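Diaminopimelate decarboxylase (Aquifex aeolicus, PDB 2P3E) probably catalyses the pyridoxal 5'-phosphate-dependent decarboxylation of meso-diaminopimelate to L-lysine, the last step of lysine biosynthesis by the diaminopimelate route, working as a homodimer. Local coordinates at residues B[53-58]-B[276-281]; B[125-130]-B[136-141]; B[130-135]-B[187-192]; B[182-187]-B[226-231]. All coordinates share one frame; numbering follows the deposited sequence.

The four contacts illustrate how an α/β barrel is held together from its strands outward. Contact 1 joins the end of helix 41-54 to strand 275-278, and contacts 2, 3 and 4 lie inside the chain loop it closes. Contact 2 fixes helix 132-145 on strand 126-129; contact 3, its centre about 8 Å from that of contact 2, sets that helix against helix 183-191; contact 4, whose centre is about 12 Å from that of contact 3, passes on to helix 214-231. D136 and Y189 tie contacts 2 and 3 by a probable hydrogen bond. The cofactor site, inferred by similarity, includes E279, P280 and G281 of contact 1; contacts 3 and 4 lie away from it.

Contact 1. Residues B[53-58]-B[276-281]; sequences KAFPDA and IILEPG
F55 meets L278 through the flat of its ring. The leucine presents a single methyl, CD1, which stands 3.5 Å above the ring plane and is displaced toward the rim on the CD2-CE2 side; from F55 CD2 to L278 CD1 is 3.6 Å. This is a CH-pi contact, with the two side chains crossing at about a right angle. In F55, CG lies anti to the carbonyl carbon (chi1 -63°), and the ring is thereby carried toward the strand just where the chain leaves helix 41-54. L278 adopts the same first torsion (chi1 -62°), its CG beside the backbone N, which brings CD1 over the ring. A type I turn from F55 to A58 follows, closed by the bond from A58 N to F55 O.

At the end of the turn, A58 rests on the carbonyl oxygen of I276: A58 CA lies 3.3 Å from I276 O in a modest CA-H...O contact, and A58 CB is 3.4 Å from I276 O. A water accepts from I276 N at 2.8 Å and gives a weak bond to D57 O.

No direct hydrogen bond crosses the two segments; apolar packing, joined by the CA-H...O contact and one water, holds the helix end to a strand that runs on into E279, P280 and G281, cofactor-binding residues by similarity.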
loop_
_atom_site.group_PDB
_atom_site.type_symbol
_atom_site.label_atom_id
_atom_site.label_comp_id
_atom_site.label_asym_id
_atom_site.label_seq_id
_atom_site.Cartn_x
_atom_site.Cartn_y
_atom_site.Cartn_z
ATOM N N LYS B 53 11.629 -21.720 -24.167
ATOM C CA LYS B 53 11.527 -23.038 -24.770
ATOM C C LYS B 53 10.153 -23.221 -25.434
ATOM O O LYS B 53 10.071 -23.680 -26.577
ATOM C CB LYS B 53 11.787 -24.124 -23.722
ATOM C CG LYS B 53 11.615 -25.536 -24.220
ATOM C CD LYS B 53 11.999 -26.556 -23.145
ATOM C CE LYS B 53 11.624 -27.979 -23.557
ATOM N NZ LYS B 53 12.236 -28.945 -22.596
ATOM N N ALA B 54 9.091 -22.833 -24.729
ATOM C CA ALA B 54 7.724 -22.900 -25.279
ATOM C C ALA B 54 7.471 -21.996 -26.484
ATOM O O ALA B 54 6.745 -22.388 -27.394
ATOM C CB ALA B 54 6.671 -22.647 -24.177
ATOM N N PHE B 55 8.062 -20.797 -26.480
ATOM C CA PHE B 55 7.922 -19.791 -27.548
ATOM C C PHE B 55 9.309 -19.309 -28.016
ATOM O O PHE B 55 9.707 -18.163 -27.750
ATOM C CB PHE B 55 7.090 -18.580 -27.083
ATOM C CG PHE B 55 5.664 -18.905 -26.710
ATOM C CD1 PHE B 55 4.636 -18.770 -27.640
ATOM C CD2 PHE B 55 5.344 -19.335 -25.428
ATOM C CE1 PHE B 55 3.320 -19.066 -27.289
ATOM C CE2 PHE B 55 4.016 -19.629 -25.070
ATOM C CZ PHE B 55 3.011 -19.487 -26.002
ATOM N N PRO B 56 10.060 -20.185 -28.724
ATOM C CA PRO B 56 11.449 -19.876 -29.093
ATOM C C PRO B 56 11.669 -18.682 -30.017
ATOM O O PRO B 56 12.777 -18.163 -30.079
ATOM C CB PRO B 56 11.936 -21.192 -29.742
ATOM C CG PRO B 56 10.701 -21.821 -30.293
ATOM C CD PRO B 56 9.657 -21.523 -29.206
ATOM N N ASP B 57 10.632 -18.237 -30.726
ATOM C CA ASP B 57 10.771 -17.119 -31.650
ATOM C C ASP B 57 10.150 -15.832 -31.086
ATOM O O ASP B 57 10.207 -14.775 -31.723
ATOM C CB ASP B 57 10.134 -17.487 -33.004
ATOM C CG ASP B 57 10.697 -18.795 -33.578
ATOM O OD1 ASP B 57 11.933 -18.962 -33.582
ATOM O OD2 ASP B 57 9.904 -19.660 -34.011
ATOM N N ALA B 58 9.596 -15.921 -29.875
ATOM C CA ALA B 58 8.919 -14.782 -29.233
ATOM C C ALA B 58 9.846 -13.899 -28.393
ATOM O O ALA B 58 10.824 -14.373 -27.826
ATOM C CB ALA B 58 7.755 -15.269 -28.354
ATOM N N ILE B 276 5.799 -12.493 -32.072
ATOM C CA ILE B 276 4.894 -12.589 -30.935
ATOM C C ILE B 276 5.625 -12.029 -29.714
ATOM O O ILE B 276 6.826 -12.234 -29.559
ATOM C CB ILE B 276 4.443 -14.048 -30.686
ATOM C CG1 ILE B 276 3.862 -14.688 -31.977
ATOM C CG2 ILE B 276 3.453 -14.136 -29.480
ATOM C CD1 ILE B 276 2.746 -13.868 -32.673
ATOM N N ILE B 277 4.900 -11.276 -28.894
ATOM C CA ILE B 277 5.434 -10.754 -27.638
ATOM C C ILE B 277 4.534 -11.271 -26.515
ATOM O O ILE B 277 3.312 -11.230 -26.635
ATOM C CB ILE B 277 5.477 -9.209 -27.622
ATOM C CG1 ILE B 277 6.302 -8.673 -28.809
ATOM C CG2 ILE B 277 6.071 -8.688 -26.269
ATOM C CD1 ILE B 277 6.362 -7.132 -28.910
ATOM N N LEU B 278 5.154 -11.800 -25.459
ATOM C CA LEU B 278 4.445 -12.192 -24.235
ATOM C C LEU B 278 4.947 -11.330 -23.084
ATOM O O LEU B 278 6.110 -10.919 -23.085
ATOM C CB LEU B 278 4.685 -13.668 -23.889
ATOM C CG LEU B 278 4.238 -14.780 -24.849
ATOM C CD1 LEU B 278 4.421 -16.125 -24.161
ATOM C CD2 LEU B 278 2.814 -14.614 -25.148
ATOM N N GLU B 279 4.085 -11.091 -22.096
ATOM C CA GLU B 279 4.407 -10.207 -20.965
ATOM C C GLU B 279 4.231 -10.848 -19.569
ATOM O O GLU B 279 3.515 -10.300 -18.731
ATOM C CB GLU B 279 3.557 -8.938 -21.050
ATOM C CG GLU B 279 3.658 -8.225 -22.400
ATOM C CD GLU B 279 2.687 -7.070 -22.532
ATOM O OE1 GLU B 279 1.543 -7.167 -22.023
ATOM O OE2 GLU B 279 3.064 -6.074 -23.171
ATOM N N PRO B 280 4.919 -11.977 -19.289
ATOM C CA PRO B 280 4.638 -12.619 -18.004
ATOM C C PRO B 280 5.232 -11.832 -16.823
ATOM O O PRO B 280 6.364 -11.341 -16.923
ATOM C CB PRO B 280 5.344 -13.973 -18.132
ATOM C CG PRO B 280 6.472 -13.713 -19.064
ATOM C CD PRO B 280 5.953 -12.708 -20.053
ATOM N N GLY B 281 4.474 -11.725 -15.729
ATOM C CA GLY B 281 5.004 -11.160 -14.474
ATOM C C GLY B 281 4.912 -12.182 -13.355
ATOM O O GLY B 281 5.917 -12.787 -12.951
HETATM O O HOH W 1 7.414 -14.681 -32.763
#

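Contact 2. Residues B[125-130]-B[136-141]; sequences LMFNVE and DVLNEI
L138 reaches from its helix to the strand and divides its two methyls between the aromatic ring of F127 and the base of that side chain. CD2 sits almost exactly over the ring centre, 3.8 Å from the F127 centroid and only 8° off the normal, a face-on CH-pi contact. CD1 lies nearer the backbone of F127, 3.8 Å from F127 CG and as near to CB, with the leucine and phenylalanine side chains set at an oblique angle to each other. The fork of the leucine therefore spans the aromatic side chain from its root to the middle of its ring. Its chi1 of -98° departs from the usual staggered values, a twist that accompanies this straddling fit.

Strand 126-129, helix 132-145 and strand 149-156 form one beta-alpha-beta unit of the parallel barrel, and F127 and V129 are the strand residues that point out toward the helix, whereas N128 between them points away, into the barrel. There N128 lies against E279, a cofactor-binding residue by similarity.

V129 approaches L138 differently, tip to tip: V129 CG2, anti to the carbonyl carbon, comes within 3.9 Å of L138 CD1. That one leucine methyl is consequently shared by the valine and the phenylalanine. Around them, I151 of strand 149-156 and L196 of strand 196-202 also pack on L138, while A119 and V120 of helix 113-121 touch F127.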
loop_
_atom_site.group_PDB
_atom_site.type_symbol
_atom_site.label_atom_id
_atom_site.label_comp_id
_atom_site.label_asym_id
_atom_site.label_seq_id
_atom_site.Cartn_x
_atom_site.Cartn_y
_atom_site.Cartn_z
ATOM N N LEU B 125 10.573 -0.158 -28.088
ATOM C CA LEU B 125 10.048 -0.983 -29.178
ATOM C C LEU B 125 8.656 -0.521 -29.612
ATOM O O LEU B 125 8.396 -0.312 -30.809
ATOM C CB LEU B 125 10.042 -2.468 -28.782
ATOM C CG LEU B 125 9.598 -3.480 -29.843
ATOM C CD1 LEU B 125 10.504 -3.442 -31.112
ATOM C CD2 LEU B 125 9.576 -4.884 -29.253
ATOM N N MET B 126 7.780 -0.317 -28.628
ATOM C CA MET B 126 6.385 -0.089 -28.904
ATOM C C MET B 126 5.645 0.504 -27.703
ATOM O O MET B 126 5.818 0.041 -26.576
ATOM C CB MET B 126 5.767 -1.439 -29.268
ATOM C CG MET B 126 4.384 -1.426 -29.835
ATOM S SD MET B 126 4.110 -3.029 -30.599
ATOM C CE MET B 126 3.613 -4.100 -29.237
ATOM N N PHE B 127 4.824 1.519 -27.972
ATOM C CA PHE B 127 3.799 1.992 -27.039
ATOM C C PHE B 127 2.489 1.226 -27.263
ATOM O O PHE B 127 1.945 1.198 -28.390
ATOM C CB PHE B 127 3.529 3.482 -27.240
ATOM C CG PHE B 127 4.674 4.366 -26.852
ATOM C CD1 PHE B 127 4.753 4.902 -25.568
ATOM C CD2 PHE B 127 5.696 4.640 -27.766
ATOM C CE1 PHE B 127 5.837 5.721 -25.208
ATOM C CE2 PHE B 127 6.780 5.459 -27.416
ATOM C CZ PHE B 127 6.843 6.000 -26.143
ATOM N N ASN B 128 1.991 0.593 -26.205
ATOM C CA ASN B 128 0.656 -0.002 -26.226
ATOM C C ASN B 128 -0.353 1.031 -25.757
ATOM O O ASN B 128 -0.488 1.313 -24.556
ATOM C CB ASN B 128 0.602 -1.304 -25.406
ATOM C CG ASN B 128 1.460 -2.394 -26.012
ATOM O OD1 ASN B 128 1.514 -2.543 -27.240
ATOM N ND2 ASN B 128 2.130 -3.164 -25.168
ATOM N N VAL B 129 -1.055 1.595 -26.740
ATOM C CA VAL B 129 -1.836 2.787 -26.565
ATOM C C VAL B 129 -3.224 2.474 -26.021
ATOM O O VAL B 129 -3.915 1.553 -26.490
ATOM C CB VAL B 129 -1.891 3.637 -27.880
ATOM C CG1 VAL B 129 -2.808 4.804 -27.723
ATOM C CG2 VAL B 129 -0.491 4.159 -28.244
ATOM N N GLU B 130 -3.607 3.283 -25.037
ATOM C CA GLU B 130 -4.803 3.108 -24.230
ATOM C C GLU B 130 -5.930 4.100 -24.555
ATOM O O GLU B 130 -7.059 3.907 -24.101
ATOM C CB GLU B 130 -4.425 3.212 -22.745
ATOM C CG GLU B 130 -3.565 2.056 -22.236
ATOM C CD GLU B 130 -4.334 0.747 -22.056
ATOM O OE1 GLU B 130 -5.579 0.725 -22.216
ATOM O OE2 GLU B 130 -3.674 -0.261 -21.741
ATOM N N ASP B 136 -2.737 11.377 -30.024
ATOM C CA ASP B 136 -2.489 12.789 -30.336
ATOM C C ASP B 136 -1.299 13.337 -29.546
ATOM O O ASP B 136 -0.413 14.014 -30.105
ATOM C CB ASP B 136 -3.744 13.607 -30.007
ATOM C CG ASP B 136 -4.875 13.359 -30.977
ATOM O OD1 ASP B 136 -4.597 13.043 -32.144
ATOM O OD2 ASP B 136 -6.053 13.484 -30.576
ATOM N N VAL B 137 -1.284 13.021 -28.249
ATOM C CA VAL B 137 -0.203 13.413 -27.338
ATOM C C VAL B 137 1.135 12.817 -27.745
ATOM O O VAL B 137 2.127 13.553 -27.866
ATOM C CB VAL B 137 -0.534 13.054 -25.859
ATOM C CG1 VAL B 137 0.687 13.294 -24.959
ATOM C CG2 VAL B 137 -1.733 13.848 -25.371
ATOM N N LEU B 138 1.173 11.494 -27.959
ATOM C CA LEU B 138 2.378 10.823 -28.442
ATOM C C LEU B 138 2.864 11.394 -29.768
ATOM O O LEU B 138 4.072 11.548 -29.987
ATOM C CB LEU B 138 2.131 9.324 -28.642
ATOM C CG LEU B 138 2.532 8.292 -27.603
ATOM C CD1 LEU B 138 2.258 6.915 -28.215
ATOM C CD2 LEU B 138 3.997 8.420 -27.182
ATOM N N ASN B 139 1.919 11.676 -30.659
ATOM C CA ASN B 139 2.250 12.247 -31.967
ATOM C C ASN B 139 2.874 13.644 -31.798
ATOM O O ASN B 139 3.863 13.976 -32.457
ATOM C CB ASN B 139 0.999 12.313 -32.845
ATOM C CG ASN B 139 1.295 12.794 -34.260
ATOM O OD1 ASN B 139 2.067 12.176 -34.997
ATOM N ND2 ASN B 139 0.667 13.902 -34.644
ATOM N N GLU B 140 2.289 14.447 -30.912
ATOM C CA GLU B 140 2.801 15.798 -30.635
ATOM C C GLU B 140 4.219 15.751 -30.071
ATOM O O GLU B 140 5.106 16.480 -30.538
ATOM C CB GLU B 140 1.847 16.565 -29.710
ATOM C CG GLU B 140 2.259 18.028 -29.430
ATOM C CD GLU B 140 1.075 18.924 -29.055
ATOM O OE1 GLU B 140 0.104 18.427 -28.432
ATOM N N ILE B 141 4.427 14.874 -29.085
ATOM C CA ILE B 141 5.729 14.665 -28.428
ATOM C C ILE B 141 6.808 14.128 -29.367
ATOM O O ILE B 141 7.949 14.618 -29.349
ATOM C CB ILE B 141 5.607 13.733 -27.192
ATOM C CG1 ILE B 141 4.881 14.464 -26.051
ATOM C CG2 ILE B 141 6.986 13.228 -26.763
ATOM C CD1 ILE B 141 4.318 13.560 -24.953
#

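Contact 3. Residues B[130-135]-B[187-192]; sequences ESRQEL and YEYASK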
loop_
_atom_site.group_PDB
_atom_site.type_symbol
_atom_site.label_atom_id
_atom_site.label_comp_id
_atom_site.label_asym_id
_atom_site.label_seq_id
_atom_site.Cartn_x
_atom_site.Cartn_y
_atom_site.Cartn_z
ATOM N N GLU B 130 -3.607 3.283 -25.037
ATOM C CA GLU B 130 -4.803 3.108 -24.230
ATOM C C GLU B 130 -5.930 4.100 -24.555
ATOM O O GLU B 130 -7.059 3.907 -24.101
ATOM C CB GLU B 130 -4.425 3.212 -22.745
ATOM C CG GLU B 130 -3.565 2.056 -22.236
ATOM C CD GLU B 130 -4.334 0.747 -22.056
ATOM O OE1 GLU B 130 -5.579 0.725 -22.216
ATOM O OE2 GLU B 130 -3.674 -0.261 -21.741
ATOM N N SER B 131 -5.633 5.153 -25.333
ATOM C CA SER B 131 -6.670 6.097 -25.760
ATOM C C SER B 131 -6.309 6.852 -27.039
ATOM O O SER B 131 -5.145 6.935 -27.434
ATOM C CB SER B 131 -6.995 7.112 -24.644
ATOM O OG SER B 131 -5.847 7.895 -24.366
ATOM N N ARG B 132 -7.327 7.417 -27.673
ATOM C CA ARG B 132 -7.125 8.256 -28.845
ATOM C C ARG B 132 -6.411 9.573 -28.512
ATOM O O ARG B 132 -5.613 10.074 -29.304
ATOM C CB ARG B 132 -8.465 8.571 -29.494
ATOM C CG ARG B 132 -8.312 9.250 -30.849
ATOM C CD ARG B 132 -9.632 9.328 -31.584
ATOM N NE ARG B 132 -10.057 8.024 -32.103
ATOM C CZ ARG B 132 -10.937 7.872 -33.089
ATOM N NH1 ARG B 132 -11.476 8.940 -33.670
ATOM N NH2 ARG B 132 -11.268 6.656 -33.502
ATOM N N GLN B 133 -6.720 10.151 -27.351
ATOM C CA GLN B 133 -6.028 11.357 -26.919
ATOM C C GLN B 133 -4.525 11.087 -26.742
ATOM O O GLN B 133 -3.687 11.913 -27.126
ATOM C CB GLN B 133 -6.671 11.928 -25.653
ATOM C CG GLN B 133 -6.146 13.299 -25.291
ATOM C CD GLN B 133 -6.969 13.992 -24.230
ATOM O OE1 GLN B 133 -7.700 13.353 -23.466
ATOM N NE2 GLN B 133 -6.864 15.321 -24.184
ATOM N N GLU B 134 -4.199 9.908 -26.209
ATOM C CA GLU B 134 -2.822 9.436 -26.103
ATOM C C GLU B 134 -2.134 9.360 -27.470
ATOM O O GLU B 134 -0.970 9.699 -27.576
ATOM C CB GLU B 134 -2.743 8.082 -25.367
ATOM C CG GLU B 134 -1.308 7.533 -25.209
ATOM C CD GLU B 134 -1.244 6.126 -24.613
ATOM O OE1 GLU B 134 -2.245 5.686 -24.004
ATOM O OE2 GLU B 134 -0.193 5.450 -24.778
ATOM N N LEU B 135 -2.849 8.906 -28.500
ATOM C CA LEU B 135 -2.327 8.965 -29.875
ATOM C C LEU B 135 -1.876 10.394 -30.272
ATOM O O LEU B 135 -0.776 10.575 -30.772
ATOM C CB LEU B 135 -3.357 8.421 -30.876
ATOM C CG LEU B 135 -3.705 6.918 -30.817
ATOM C CD1 LEU B 135 -4.940 6.608 -31.664
ATOM C CD2 LEU B 135 -2.538 6.094 -31.277
ATOM N N TYR B 187 -6.977 2.577 -35.575
ATOM C CA TYR B 187 -5.843 2.319 -36.468
ATOM C C TYR B 187 -5.890 3.248 -37.687
ATOM O O TYR B 187 -4.863 3.788 -38.119
ATOM C CB TYR B 187 -5.808 0.849 -36.910
ATOM C CG TYR B 187 -5.107 -0.041 -35.912
ATOM C CD1 TYR B 187 -5.832 -0.788 -34.983
ATOM C CD2 TYR B 187 -3.718 -0.108 -35.878
ATOM C CE1 TYR B 187 -5.186 -1.592 -34.047
ATOM C CE2 TYR B 187 -3.055 -0.914 -34.947
ATOM C CZ TYR B 187 -3.794 -1.640 -34.032
ATOM O OH TYR B 187 -3.143 -2.429 -33.115
ATOM N N GLU B 188 -7.097 3.445 -38.209
ATOM C CA GLU B 188 -7.315 4.400 -39.301
ATOM C C GLU B 188 -6.962 5.826 -38.887
ATOM O O GLU B 188 -6.284 6.534 -39.624
ATOM C CB GLU B 188 -8.753 4.314 -39.824
ATOM C CG GLU B 188 -9.045 3.027 -40.633
ATOM C CD GLU B 188 -8.228 2.922 -41.928
ATOM O OE1 GLU B 188 -7.654 3.955 -42.363
ATOM O OE2 GLU B 188 -8.162 1.800 -42.514
ATOM N N TYR B 189 -7.389 6.217 -37.690
ATOM C CA TYR B 189 -7.074 7.518 -37.131
ATOM C C TYR B 189 -5.562 7.695 -36.955
ATOM O O TYR B 189 -4.991 8.714 -37.376
ATOM C CB TYR B 189 -7.814 7.732 -35.804
ATOM C CG TYR B 189 -7.555 9.098 -35.200
ATOM C CD1 TYR B 189 -8.291 10.213 -35.614
ATOM C CD2 TYR B 189 -6.553 9.286 -34.232
ATOM C CE1 TYR B 189 -8.048 11.469 -35.077
ATOM C CE2 TYR B 189 -6.307 10.533 -33.687
ATOM C CZ TYR B 189 -7.054 11.625 -34.125
ATOM O OH TYR B 189 -6.819 12.878 -33.605
ATOM N N ALA B 190 -4.916 6.687 -36.364
ATOM C CA ALA B 190 -3.478 6.722 -36.125
ATOM C C ALA B 190 -2.635 6.761 -37.405
ATOM O O ALA B 190 -1.521 7.280 -37.394
ATOM C CB ALA B 190 -3.055 5.537 -35.234
ATOM N N SER B 191 -3.151 6.206 -38.502
ATOM C CA SER B 191 -2.411 6.208 -39.775
ATOM C C SER B 191 -2.217 7.621 -40.339
ATOM O O SER B 191 -1.313 7.852 -41.162
ATOM C CB SER B 191 -3.111 5.333 -40.823
ATOM O OG SER B 191 -4.254 6.006 -41.317
ATOM N N LYS B 192 -3.064 8.552 -39.894
ATOM C CA LYS B 192 -3.023 9.926 -40.373
ATOM C C LYS B 192 -2.116 10.820 -39.513
ATOM O O LYS B 192 -1.930 11.995 -39.819
ATOM C CB LYS B 192 -4.445 10.506 -40.466
ATOM C CG LYS B 192 -5.305 9.807 -41.525
ATOM C CD LYS B 192 -6.573 10.567 -41.808
ATOM C CE LYS B 192 -7.733 10.112 -40.950
ATOM N NZ LYS B 192 -8.388 8.895 -41.515
#
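Stacking dominates between R132 and Y189. The guanidinium lies flat over the tyrosine, its plane only 11° from that of the ring and the two centres 4.7 Å apart, a parallel-displaced stack. It is shifted toward the root of the tyrosine: Y189 CB comes beneath the middle of the guanidinium, and R132 NH1 is 3.9 Å from Y189 CD1. The centre of the ring is taken by the aliphatic part of the arginine, with R132 CD 4.0 Å from the Y189 centroid and 7° off its normal, a CH-pi contact. A bend at chi3 (-73°) turns the guanidinium so that it can follow the same face.

Apolar contacts continue beside the stack, at the ring edge. L135 CD1 is 4.0 Å from Y189 CD2, and L135 CD2 lies 4.0 Å from A190 CB.

No hydrogen bond crosses the two segments. S131 and E134 instead shape the start of helix 132-145: S131 is its N-cap, OG accepting from E134 N at 3.2 Å, while E134 OE1 takes E130 N from above the carboxylate plane. Y189 OH reaches D136, the residue after L135 in that helix.

Adjacent outer helices of an α/β barrel pack apolar residues over the strands, as helices 132-145 and 183-191 do here over strands 149-156 and 196-202; the R132-Y189 stack at the rim is particular to this pair.

Contact 4. Residues B[182-187]-B[226-231]; sequences EAQKEY and YESLTQ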
loop_
_atom_site.group_PDB
_atom_site.type_symbol
_atom_site.label_atom_id
_atom_site.label_comp_id
_atom_site.label_asym_id
_atom_site.label_seq_id
_atom_site.Cartn_x
_atom_site.Cartn_y
_atom_site.Cartn_z
ATOM N N GLU B 182 -14.043 -1.902 -32.404
ATOM C CA GLU B 182 -13.876 -0.474 -32.698
ATOM C C GLU B 182 -12.400 -0.068 -32.821
ATOM O O GLU B 182 -12.081 1.123 -32.979
ATOM C CB GLU B 182 -14.547 0.358 -31.602
ATOM C CG GLU B 182 -16.070 0.294 -31.601
ATOM N N ALA B 183 -11.501 -1.054 -32.752
ATOM C CA ALA B 183 -10.058 -0.794 -32.798
ATOM C C ALA B 183 -9.600 -0.373 -34.190
ATOM O O ALA B 183 -8.629 0.378 -34.336
ATOM C CB ALA B 183 -9.284 -2.013 -32.331
ATOM N N GLN B 184 -10.307 -0.841 -35.213
ATOM C CA GLN B 184 -9.910 -0.542 -36.583
ATOM C C GLN B 184 -10.040 0.953 -36.888
ATOM O O GLN B 184 -9.233 1.512 -37.638
ATOM C CB GLN B 184 -10.703 -1.395 -37.569
ATOM C CG GLN B 184 -9.883 -1.809 -38.783
ATOM C CD GLN B 184 -10.491 -2.960 -39.539
ATOM O OE1 GLN B 184 -10.947 -2.791 -40.667
ATOM N NE2 GLN B 184 -10.512 -4.140 -38.924
ATOM N N LYS B 185 -11.048 1.588 -36.280
ATOM C CA LYS B 185 -11.239 3.041 -36.359
ATOM C C LYS B 185 -10.084 3.825 -35.747
ATOM O O LYS B 185 -9.693 4.872 -36.267
ATOM C CB LYS B 185 -12.562 3.462 -35.704
ATOM C CG LYS B 185 -13.799 3.196 -36.574
ATOM C CD LYS B 185 -15.057 3.781 -35.936
ATOM C CE LYS B 185 -15.798 2.749 -35.072
ATOM N NZ LYS B 185 -17.052 3.329 -34.494
ATOM N N GLU B 186 -9.536 3.319 -34.643
ATOM C CA GLU B 186 -8.346 3.924 -34.063
ATOM C C GLU B 186 -7.093 3.724 -34.906
ATOM O O GLU B 186 -6.234 4.593 -34.923
ATOM C CB GLU B 186 -8.119 3.450 -32.616
ATOM C CG GLU B 186 -8.944 4.238 -31.603
ATOM C CD GLU B 186 -8.607 3.889 -30.172
ATOM O OE1 GLU B 186 -7.412 3.945 -29.781
ATOM O OE2 GLU B 186 -9.556 3.559 -29.425
ATOM N N TYR B 187 -6.977 2.577 -35.575
ATOM C CA TYR B 187 -5.843 2.319 -36.468
ATOM C C TYR B 187 -5.890 3.248 -37.687
ATOM O O TYR B 187 -4.863 3.788 -38.119
ATOM C CB TYR B 187 -5.808 0.849 -36.910
ATOM C CG TYR B 187 -5.107 -0.041 -35.912
ATOM C CD1 TYR B 187 -5.832 -0.788 -34.983
ATOM C CD2 TYR B 187 -3.718 -0.108 -35.878
ATOM C CE1 TYR B 187 -5.186 -1.592 -34.047
ATOM C CE2 TYR B 187 -3.055 -0.914 -34.947
ATOM C CZ TYR B 187 -3.794 -1.640 -34.032
ATOM O OH TYR B 187 -3.143 -2.429 -33.115
ATOM N N TYR B 226 -5.507 -8.734 -37.139
ATOM C CA TYR B 226 -4.234 -8.706 -37.860
ATOM C C TYR B 226 -4.460 -8.915 -39.365
ATOM O O TYR B 226 -3.929 -8.168 -40.187
ATOM C CB TYR B 226 -3.310 -9.778 -37.295
ATOM C CG TYR B 226 -2.102 -10.118 -38.138
ATOM C CD1 TYR B 226 -0.929 -9.377 -38.031
ATOM C CD2 TYR B 226 -2.124 -11.201 -39.030
ATOM C CE1 TYR B 226 0.196 -9.697 -38.774
ATOM C CE2 TYR B 226 -0.997 -11.515 -39.808
ATOM C CZ TYR B 226 0.156 -10.758 -39.649
ATOM O OH TYR B 226 1.271 -11.028 -40.377
ATOM N N GLU B 227 -5.254 -9.927 -39.704
ATOM C CA GLU B 227 -5.550 -10.230 -41.106
ATOM C C GLU B 227 -6.227 -9.060 -41.789
ATOM O O GLU B 227 -5.846 -8.687 -42.888
ATOM C CB GLU B 227 -6.436 -11.465 -41.215
ATOM C CG GLU B 227 -5.733 -12.714 -40.761
ATOM C CD GLU B 227 -4.753 -13.250 -41.795
ATOM O OE1 GLU B 227 -4.957 -12.956 -43.003
ATOM O OE2 GLU B 227 -3.797 -13.968 -41.397
ATOM N N SER B 228 -7.224 -8.490 -41.122
ATOM C CA SER B 228 -7.948 -7.341 -41.636
ATOM C C SER B 228 -7.055 -6.101 -41.835
ATOM O O SER B 228 -7.135 -5.437 -42.877
ATOM C CB SER B 228 -9.118 -7.037 -40.706
ATOM O OG SER B 228 -9.903 -5.988 -41.231
ATOM N N LEU B 229 -6.214 -5.781 -40.848
ATOM C CA LEU B 229 -5.274 -4.655 -40.972
ATOM C C LEU B 229 -4.232 -4.877 -42.070
ATOM O O LEU B 229 -3.895 -3.944 -42.804
ATOM C CB LEU B 229 -4.583 -4.363 -39.628
ATOM C CG LEU B 229 -5.494 -3.863 -38.496
ATOM C CD1 LEU B 229 -4.727 -3.766 -37.186
ATOM C CD2 LEU B 229 -6.158 -2.520 -38.856
ATOM N N THR B 230 -3.717 -6.108 -42.175
ATOM C CA THR B 230 -2.737 -6.448 -43.218
ATOM C C THR B 230 -3.344 -6.280 -44.632
ATOM O O THR B 230 -2.686 -5.764 -45.535
ATOM C CB THR B 230 -2.147 -7.856 -43.028
ATOM O OG1 THR B 230 -1.522 -7.948 -41.737
ATOM C CG2 THR B 230 -1.080 -8.159 -44.103
ATOM N N GLN B 231 -4.598 -6.698 -44.791
ATOM C CA GLN B 231 -5.337 -6.508 -46.048
ATOM C C GLN B 231 -5.515 -5.019 -46.379
ATOM O O GLN B 231 -5.389 -4.613 -47.541
ATOM C CB GLN B 231 -6.686 -7.231 -45.976
ATOM C CG GLN B 231 -7.512 -7.178 -47.271
ATOM N NE2 GLN B 231 -10.291 -6.969 -49.491
#
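S228 and Q184 supply the polar part of this contact, at its outer edge. The serine OG, anti to its own backbone N, is turned toward the neighbouring helix, where Q184 NE2 donates to it at 3.0 Å. With an angle of 123° at the hydrogen the bond is bent and weak. The glutamine brings its amide there through a chain extended beyond CG.

L229 comes next and carries the apolar part, using its methyls separately. CD1 stands over the centre of the Y187 ring, 3.7 Å from its centroid and just 4° off the normal, in a CH-pi contact with the side chains crossing at about a right angle. CD2 lies between two residues, 3.8 Å from Q184 CG and 3.9 Å from Y187 CB. The Y187 hydroxyl is hydrogen-bonded to G200 O and I153 N, which is consistent with a fixed ring under the leucine. I201 and F234 pack on L229 too.

The axes of helix segments 183-187 and 226-231 come no nearer than 11.5 Å and run at 32° to each other. Side-by-side outer helices running in a similar direction over a parallel barrel are the hallmark of the TIM-like α/β barrel, the cofactor-binding domain of this decarboxylase family.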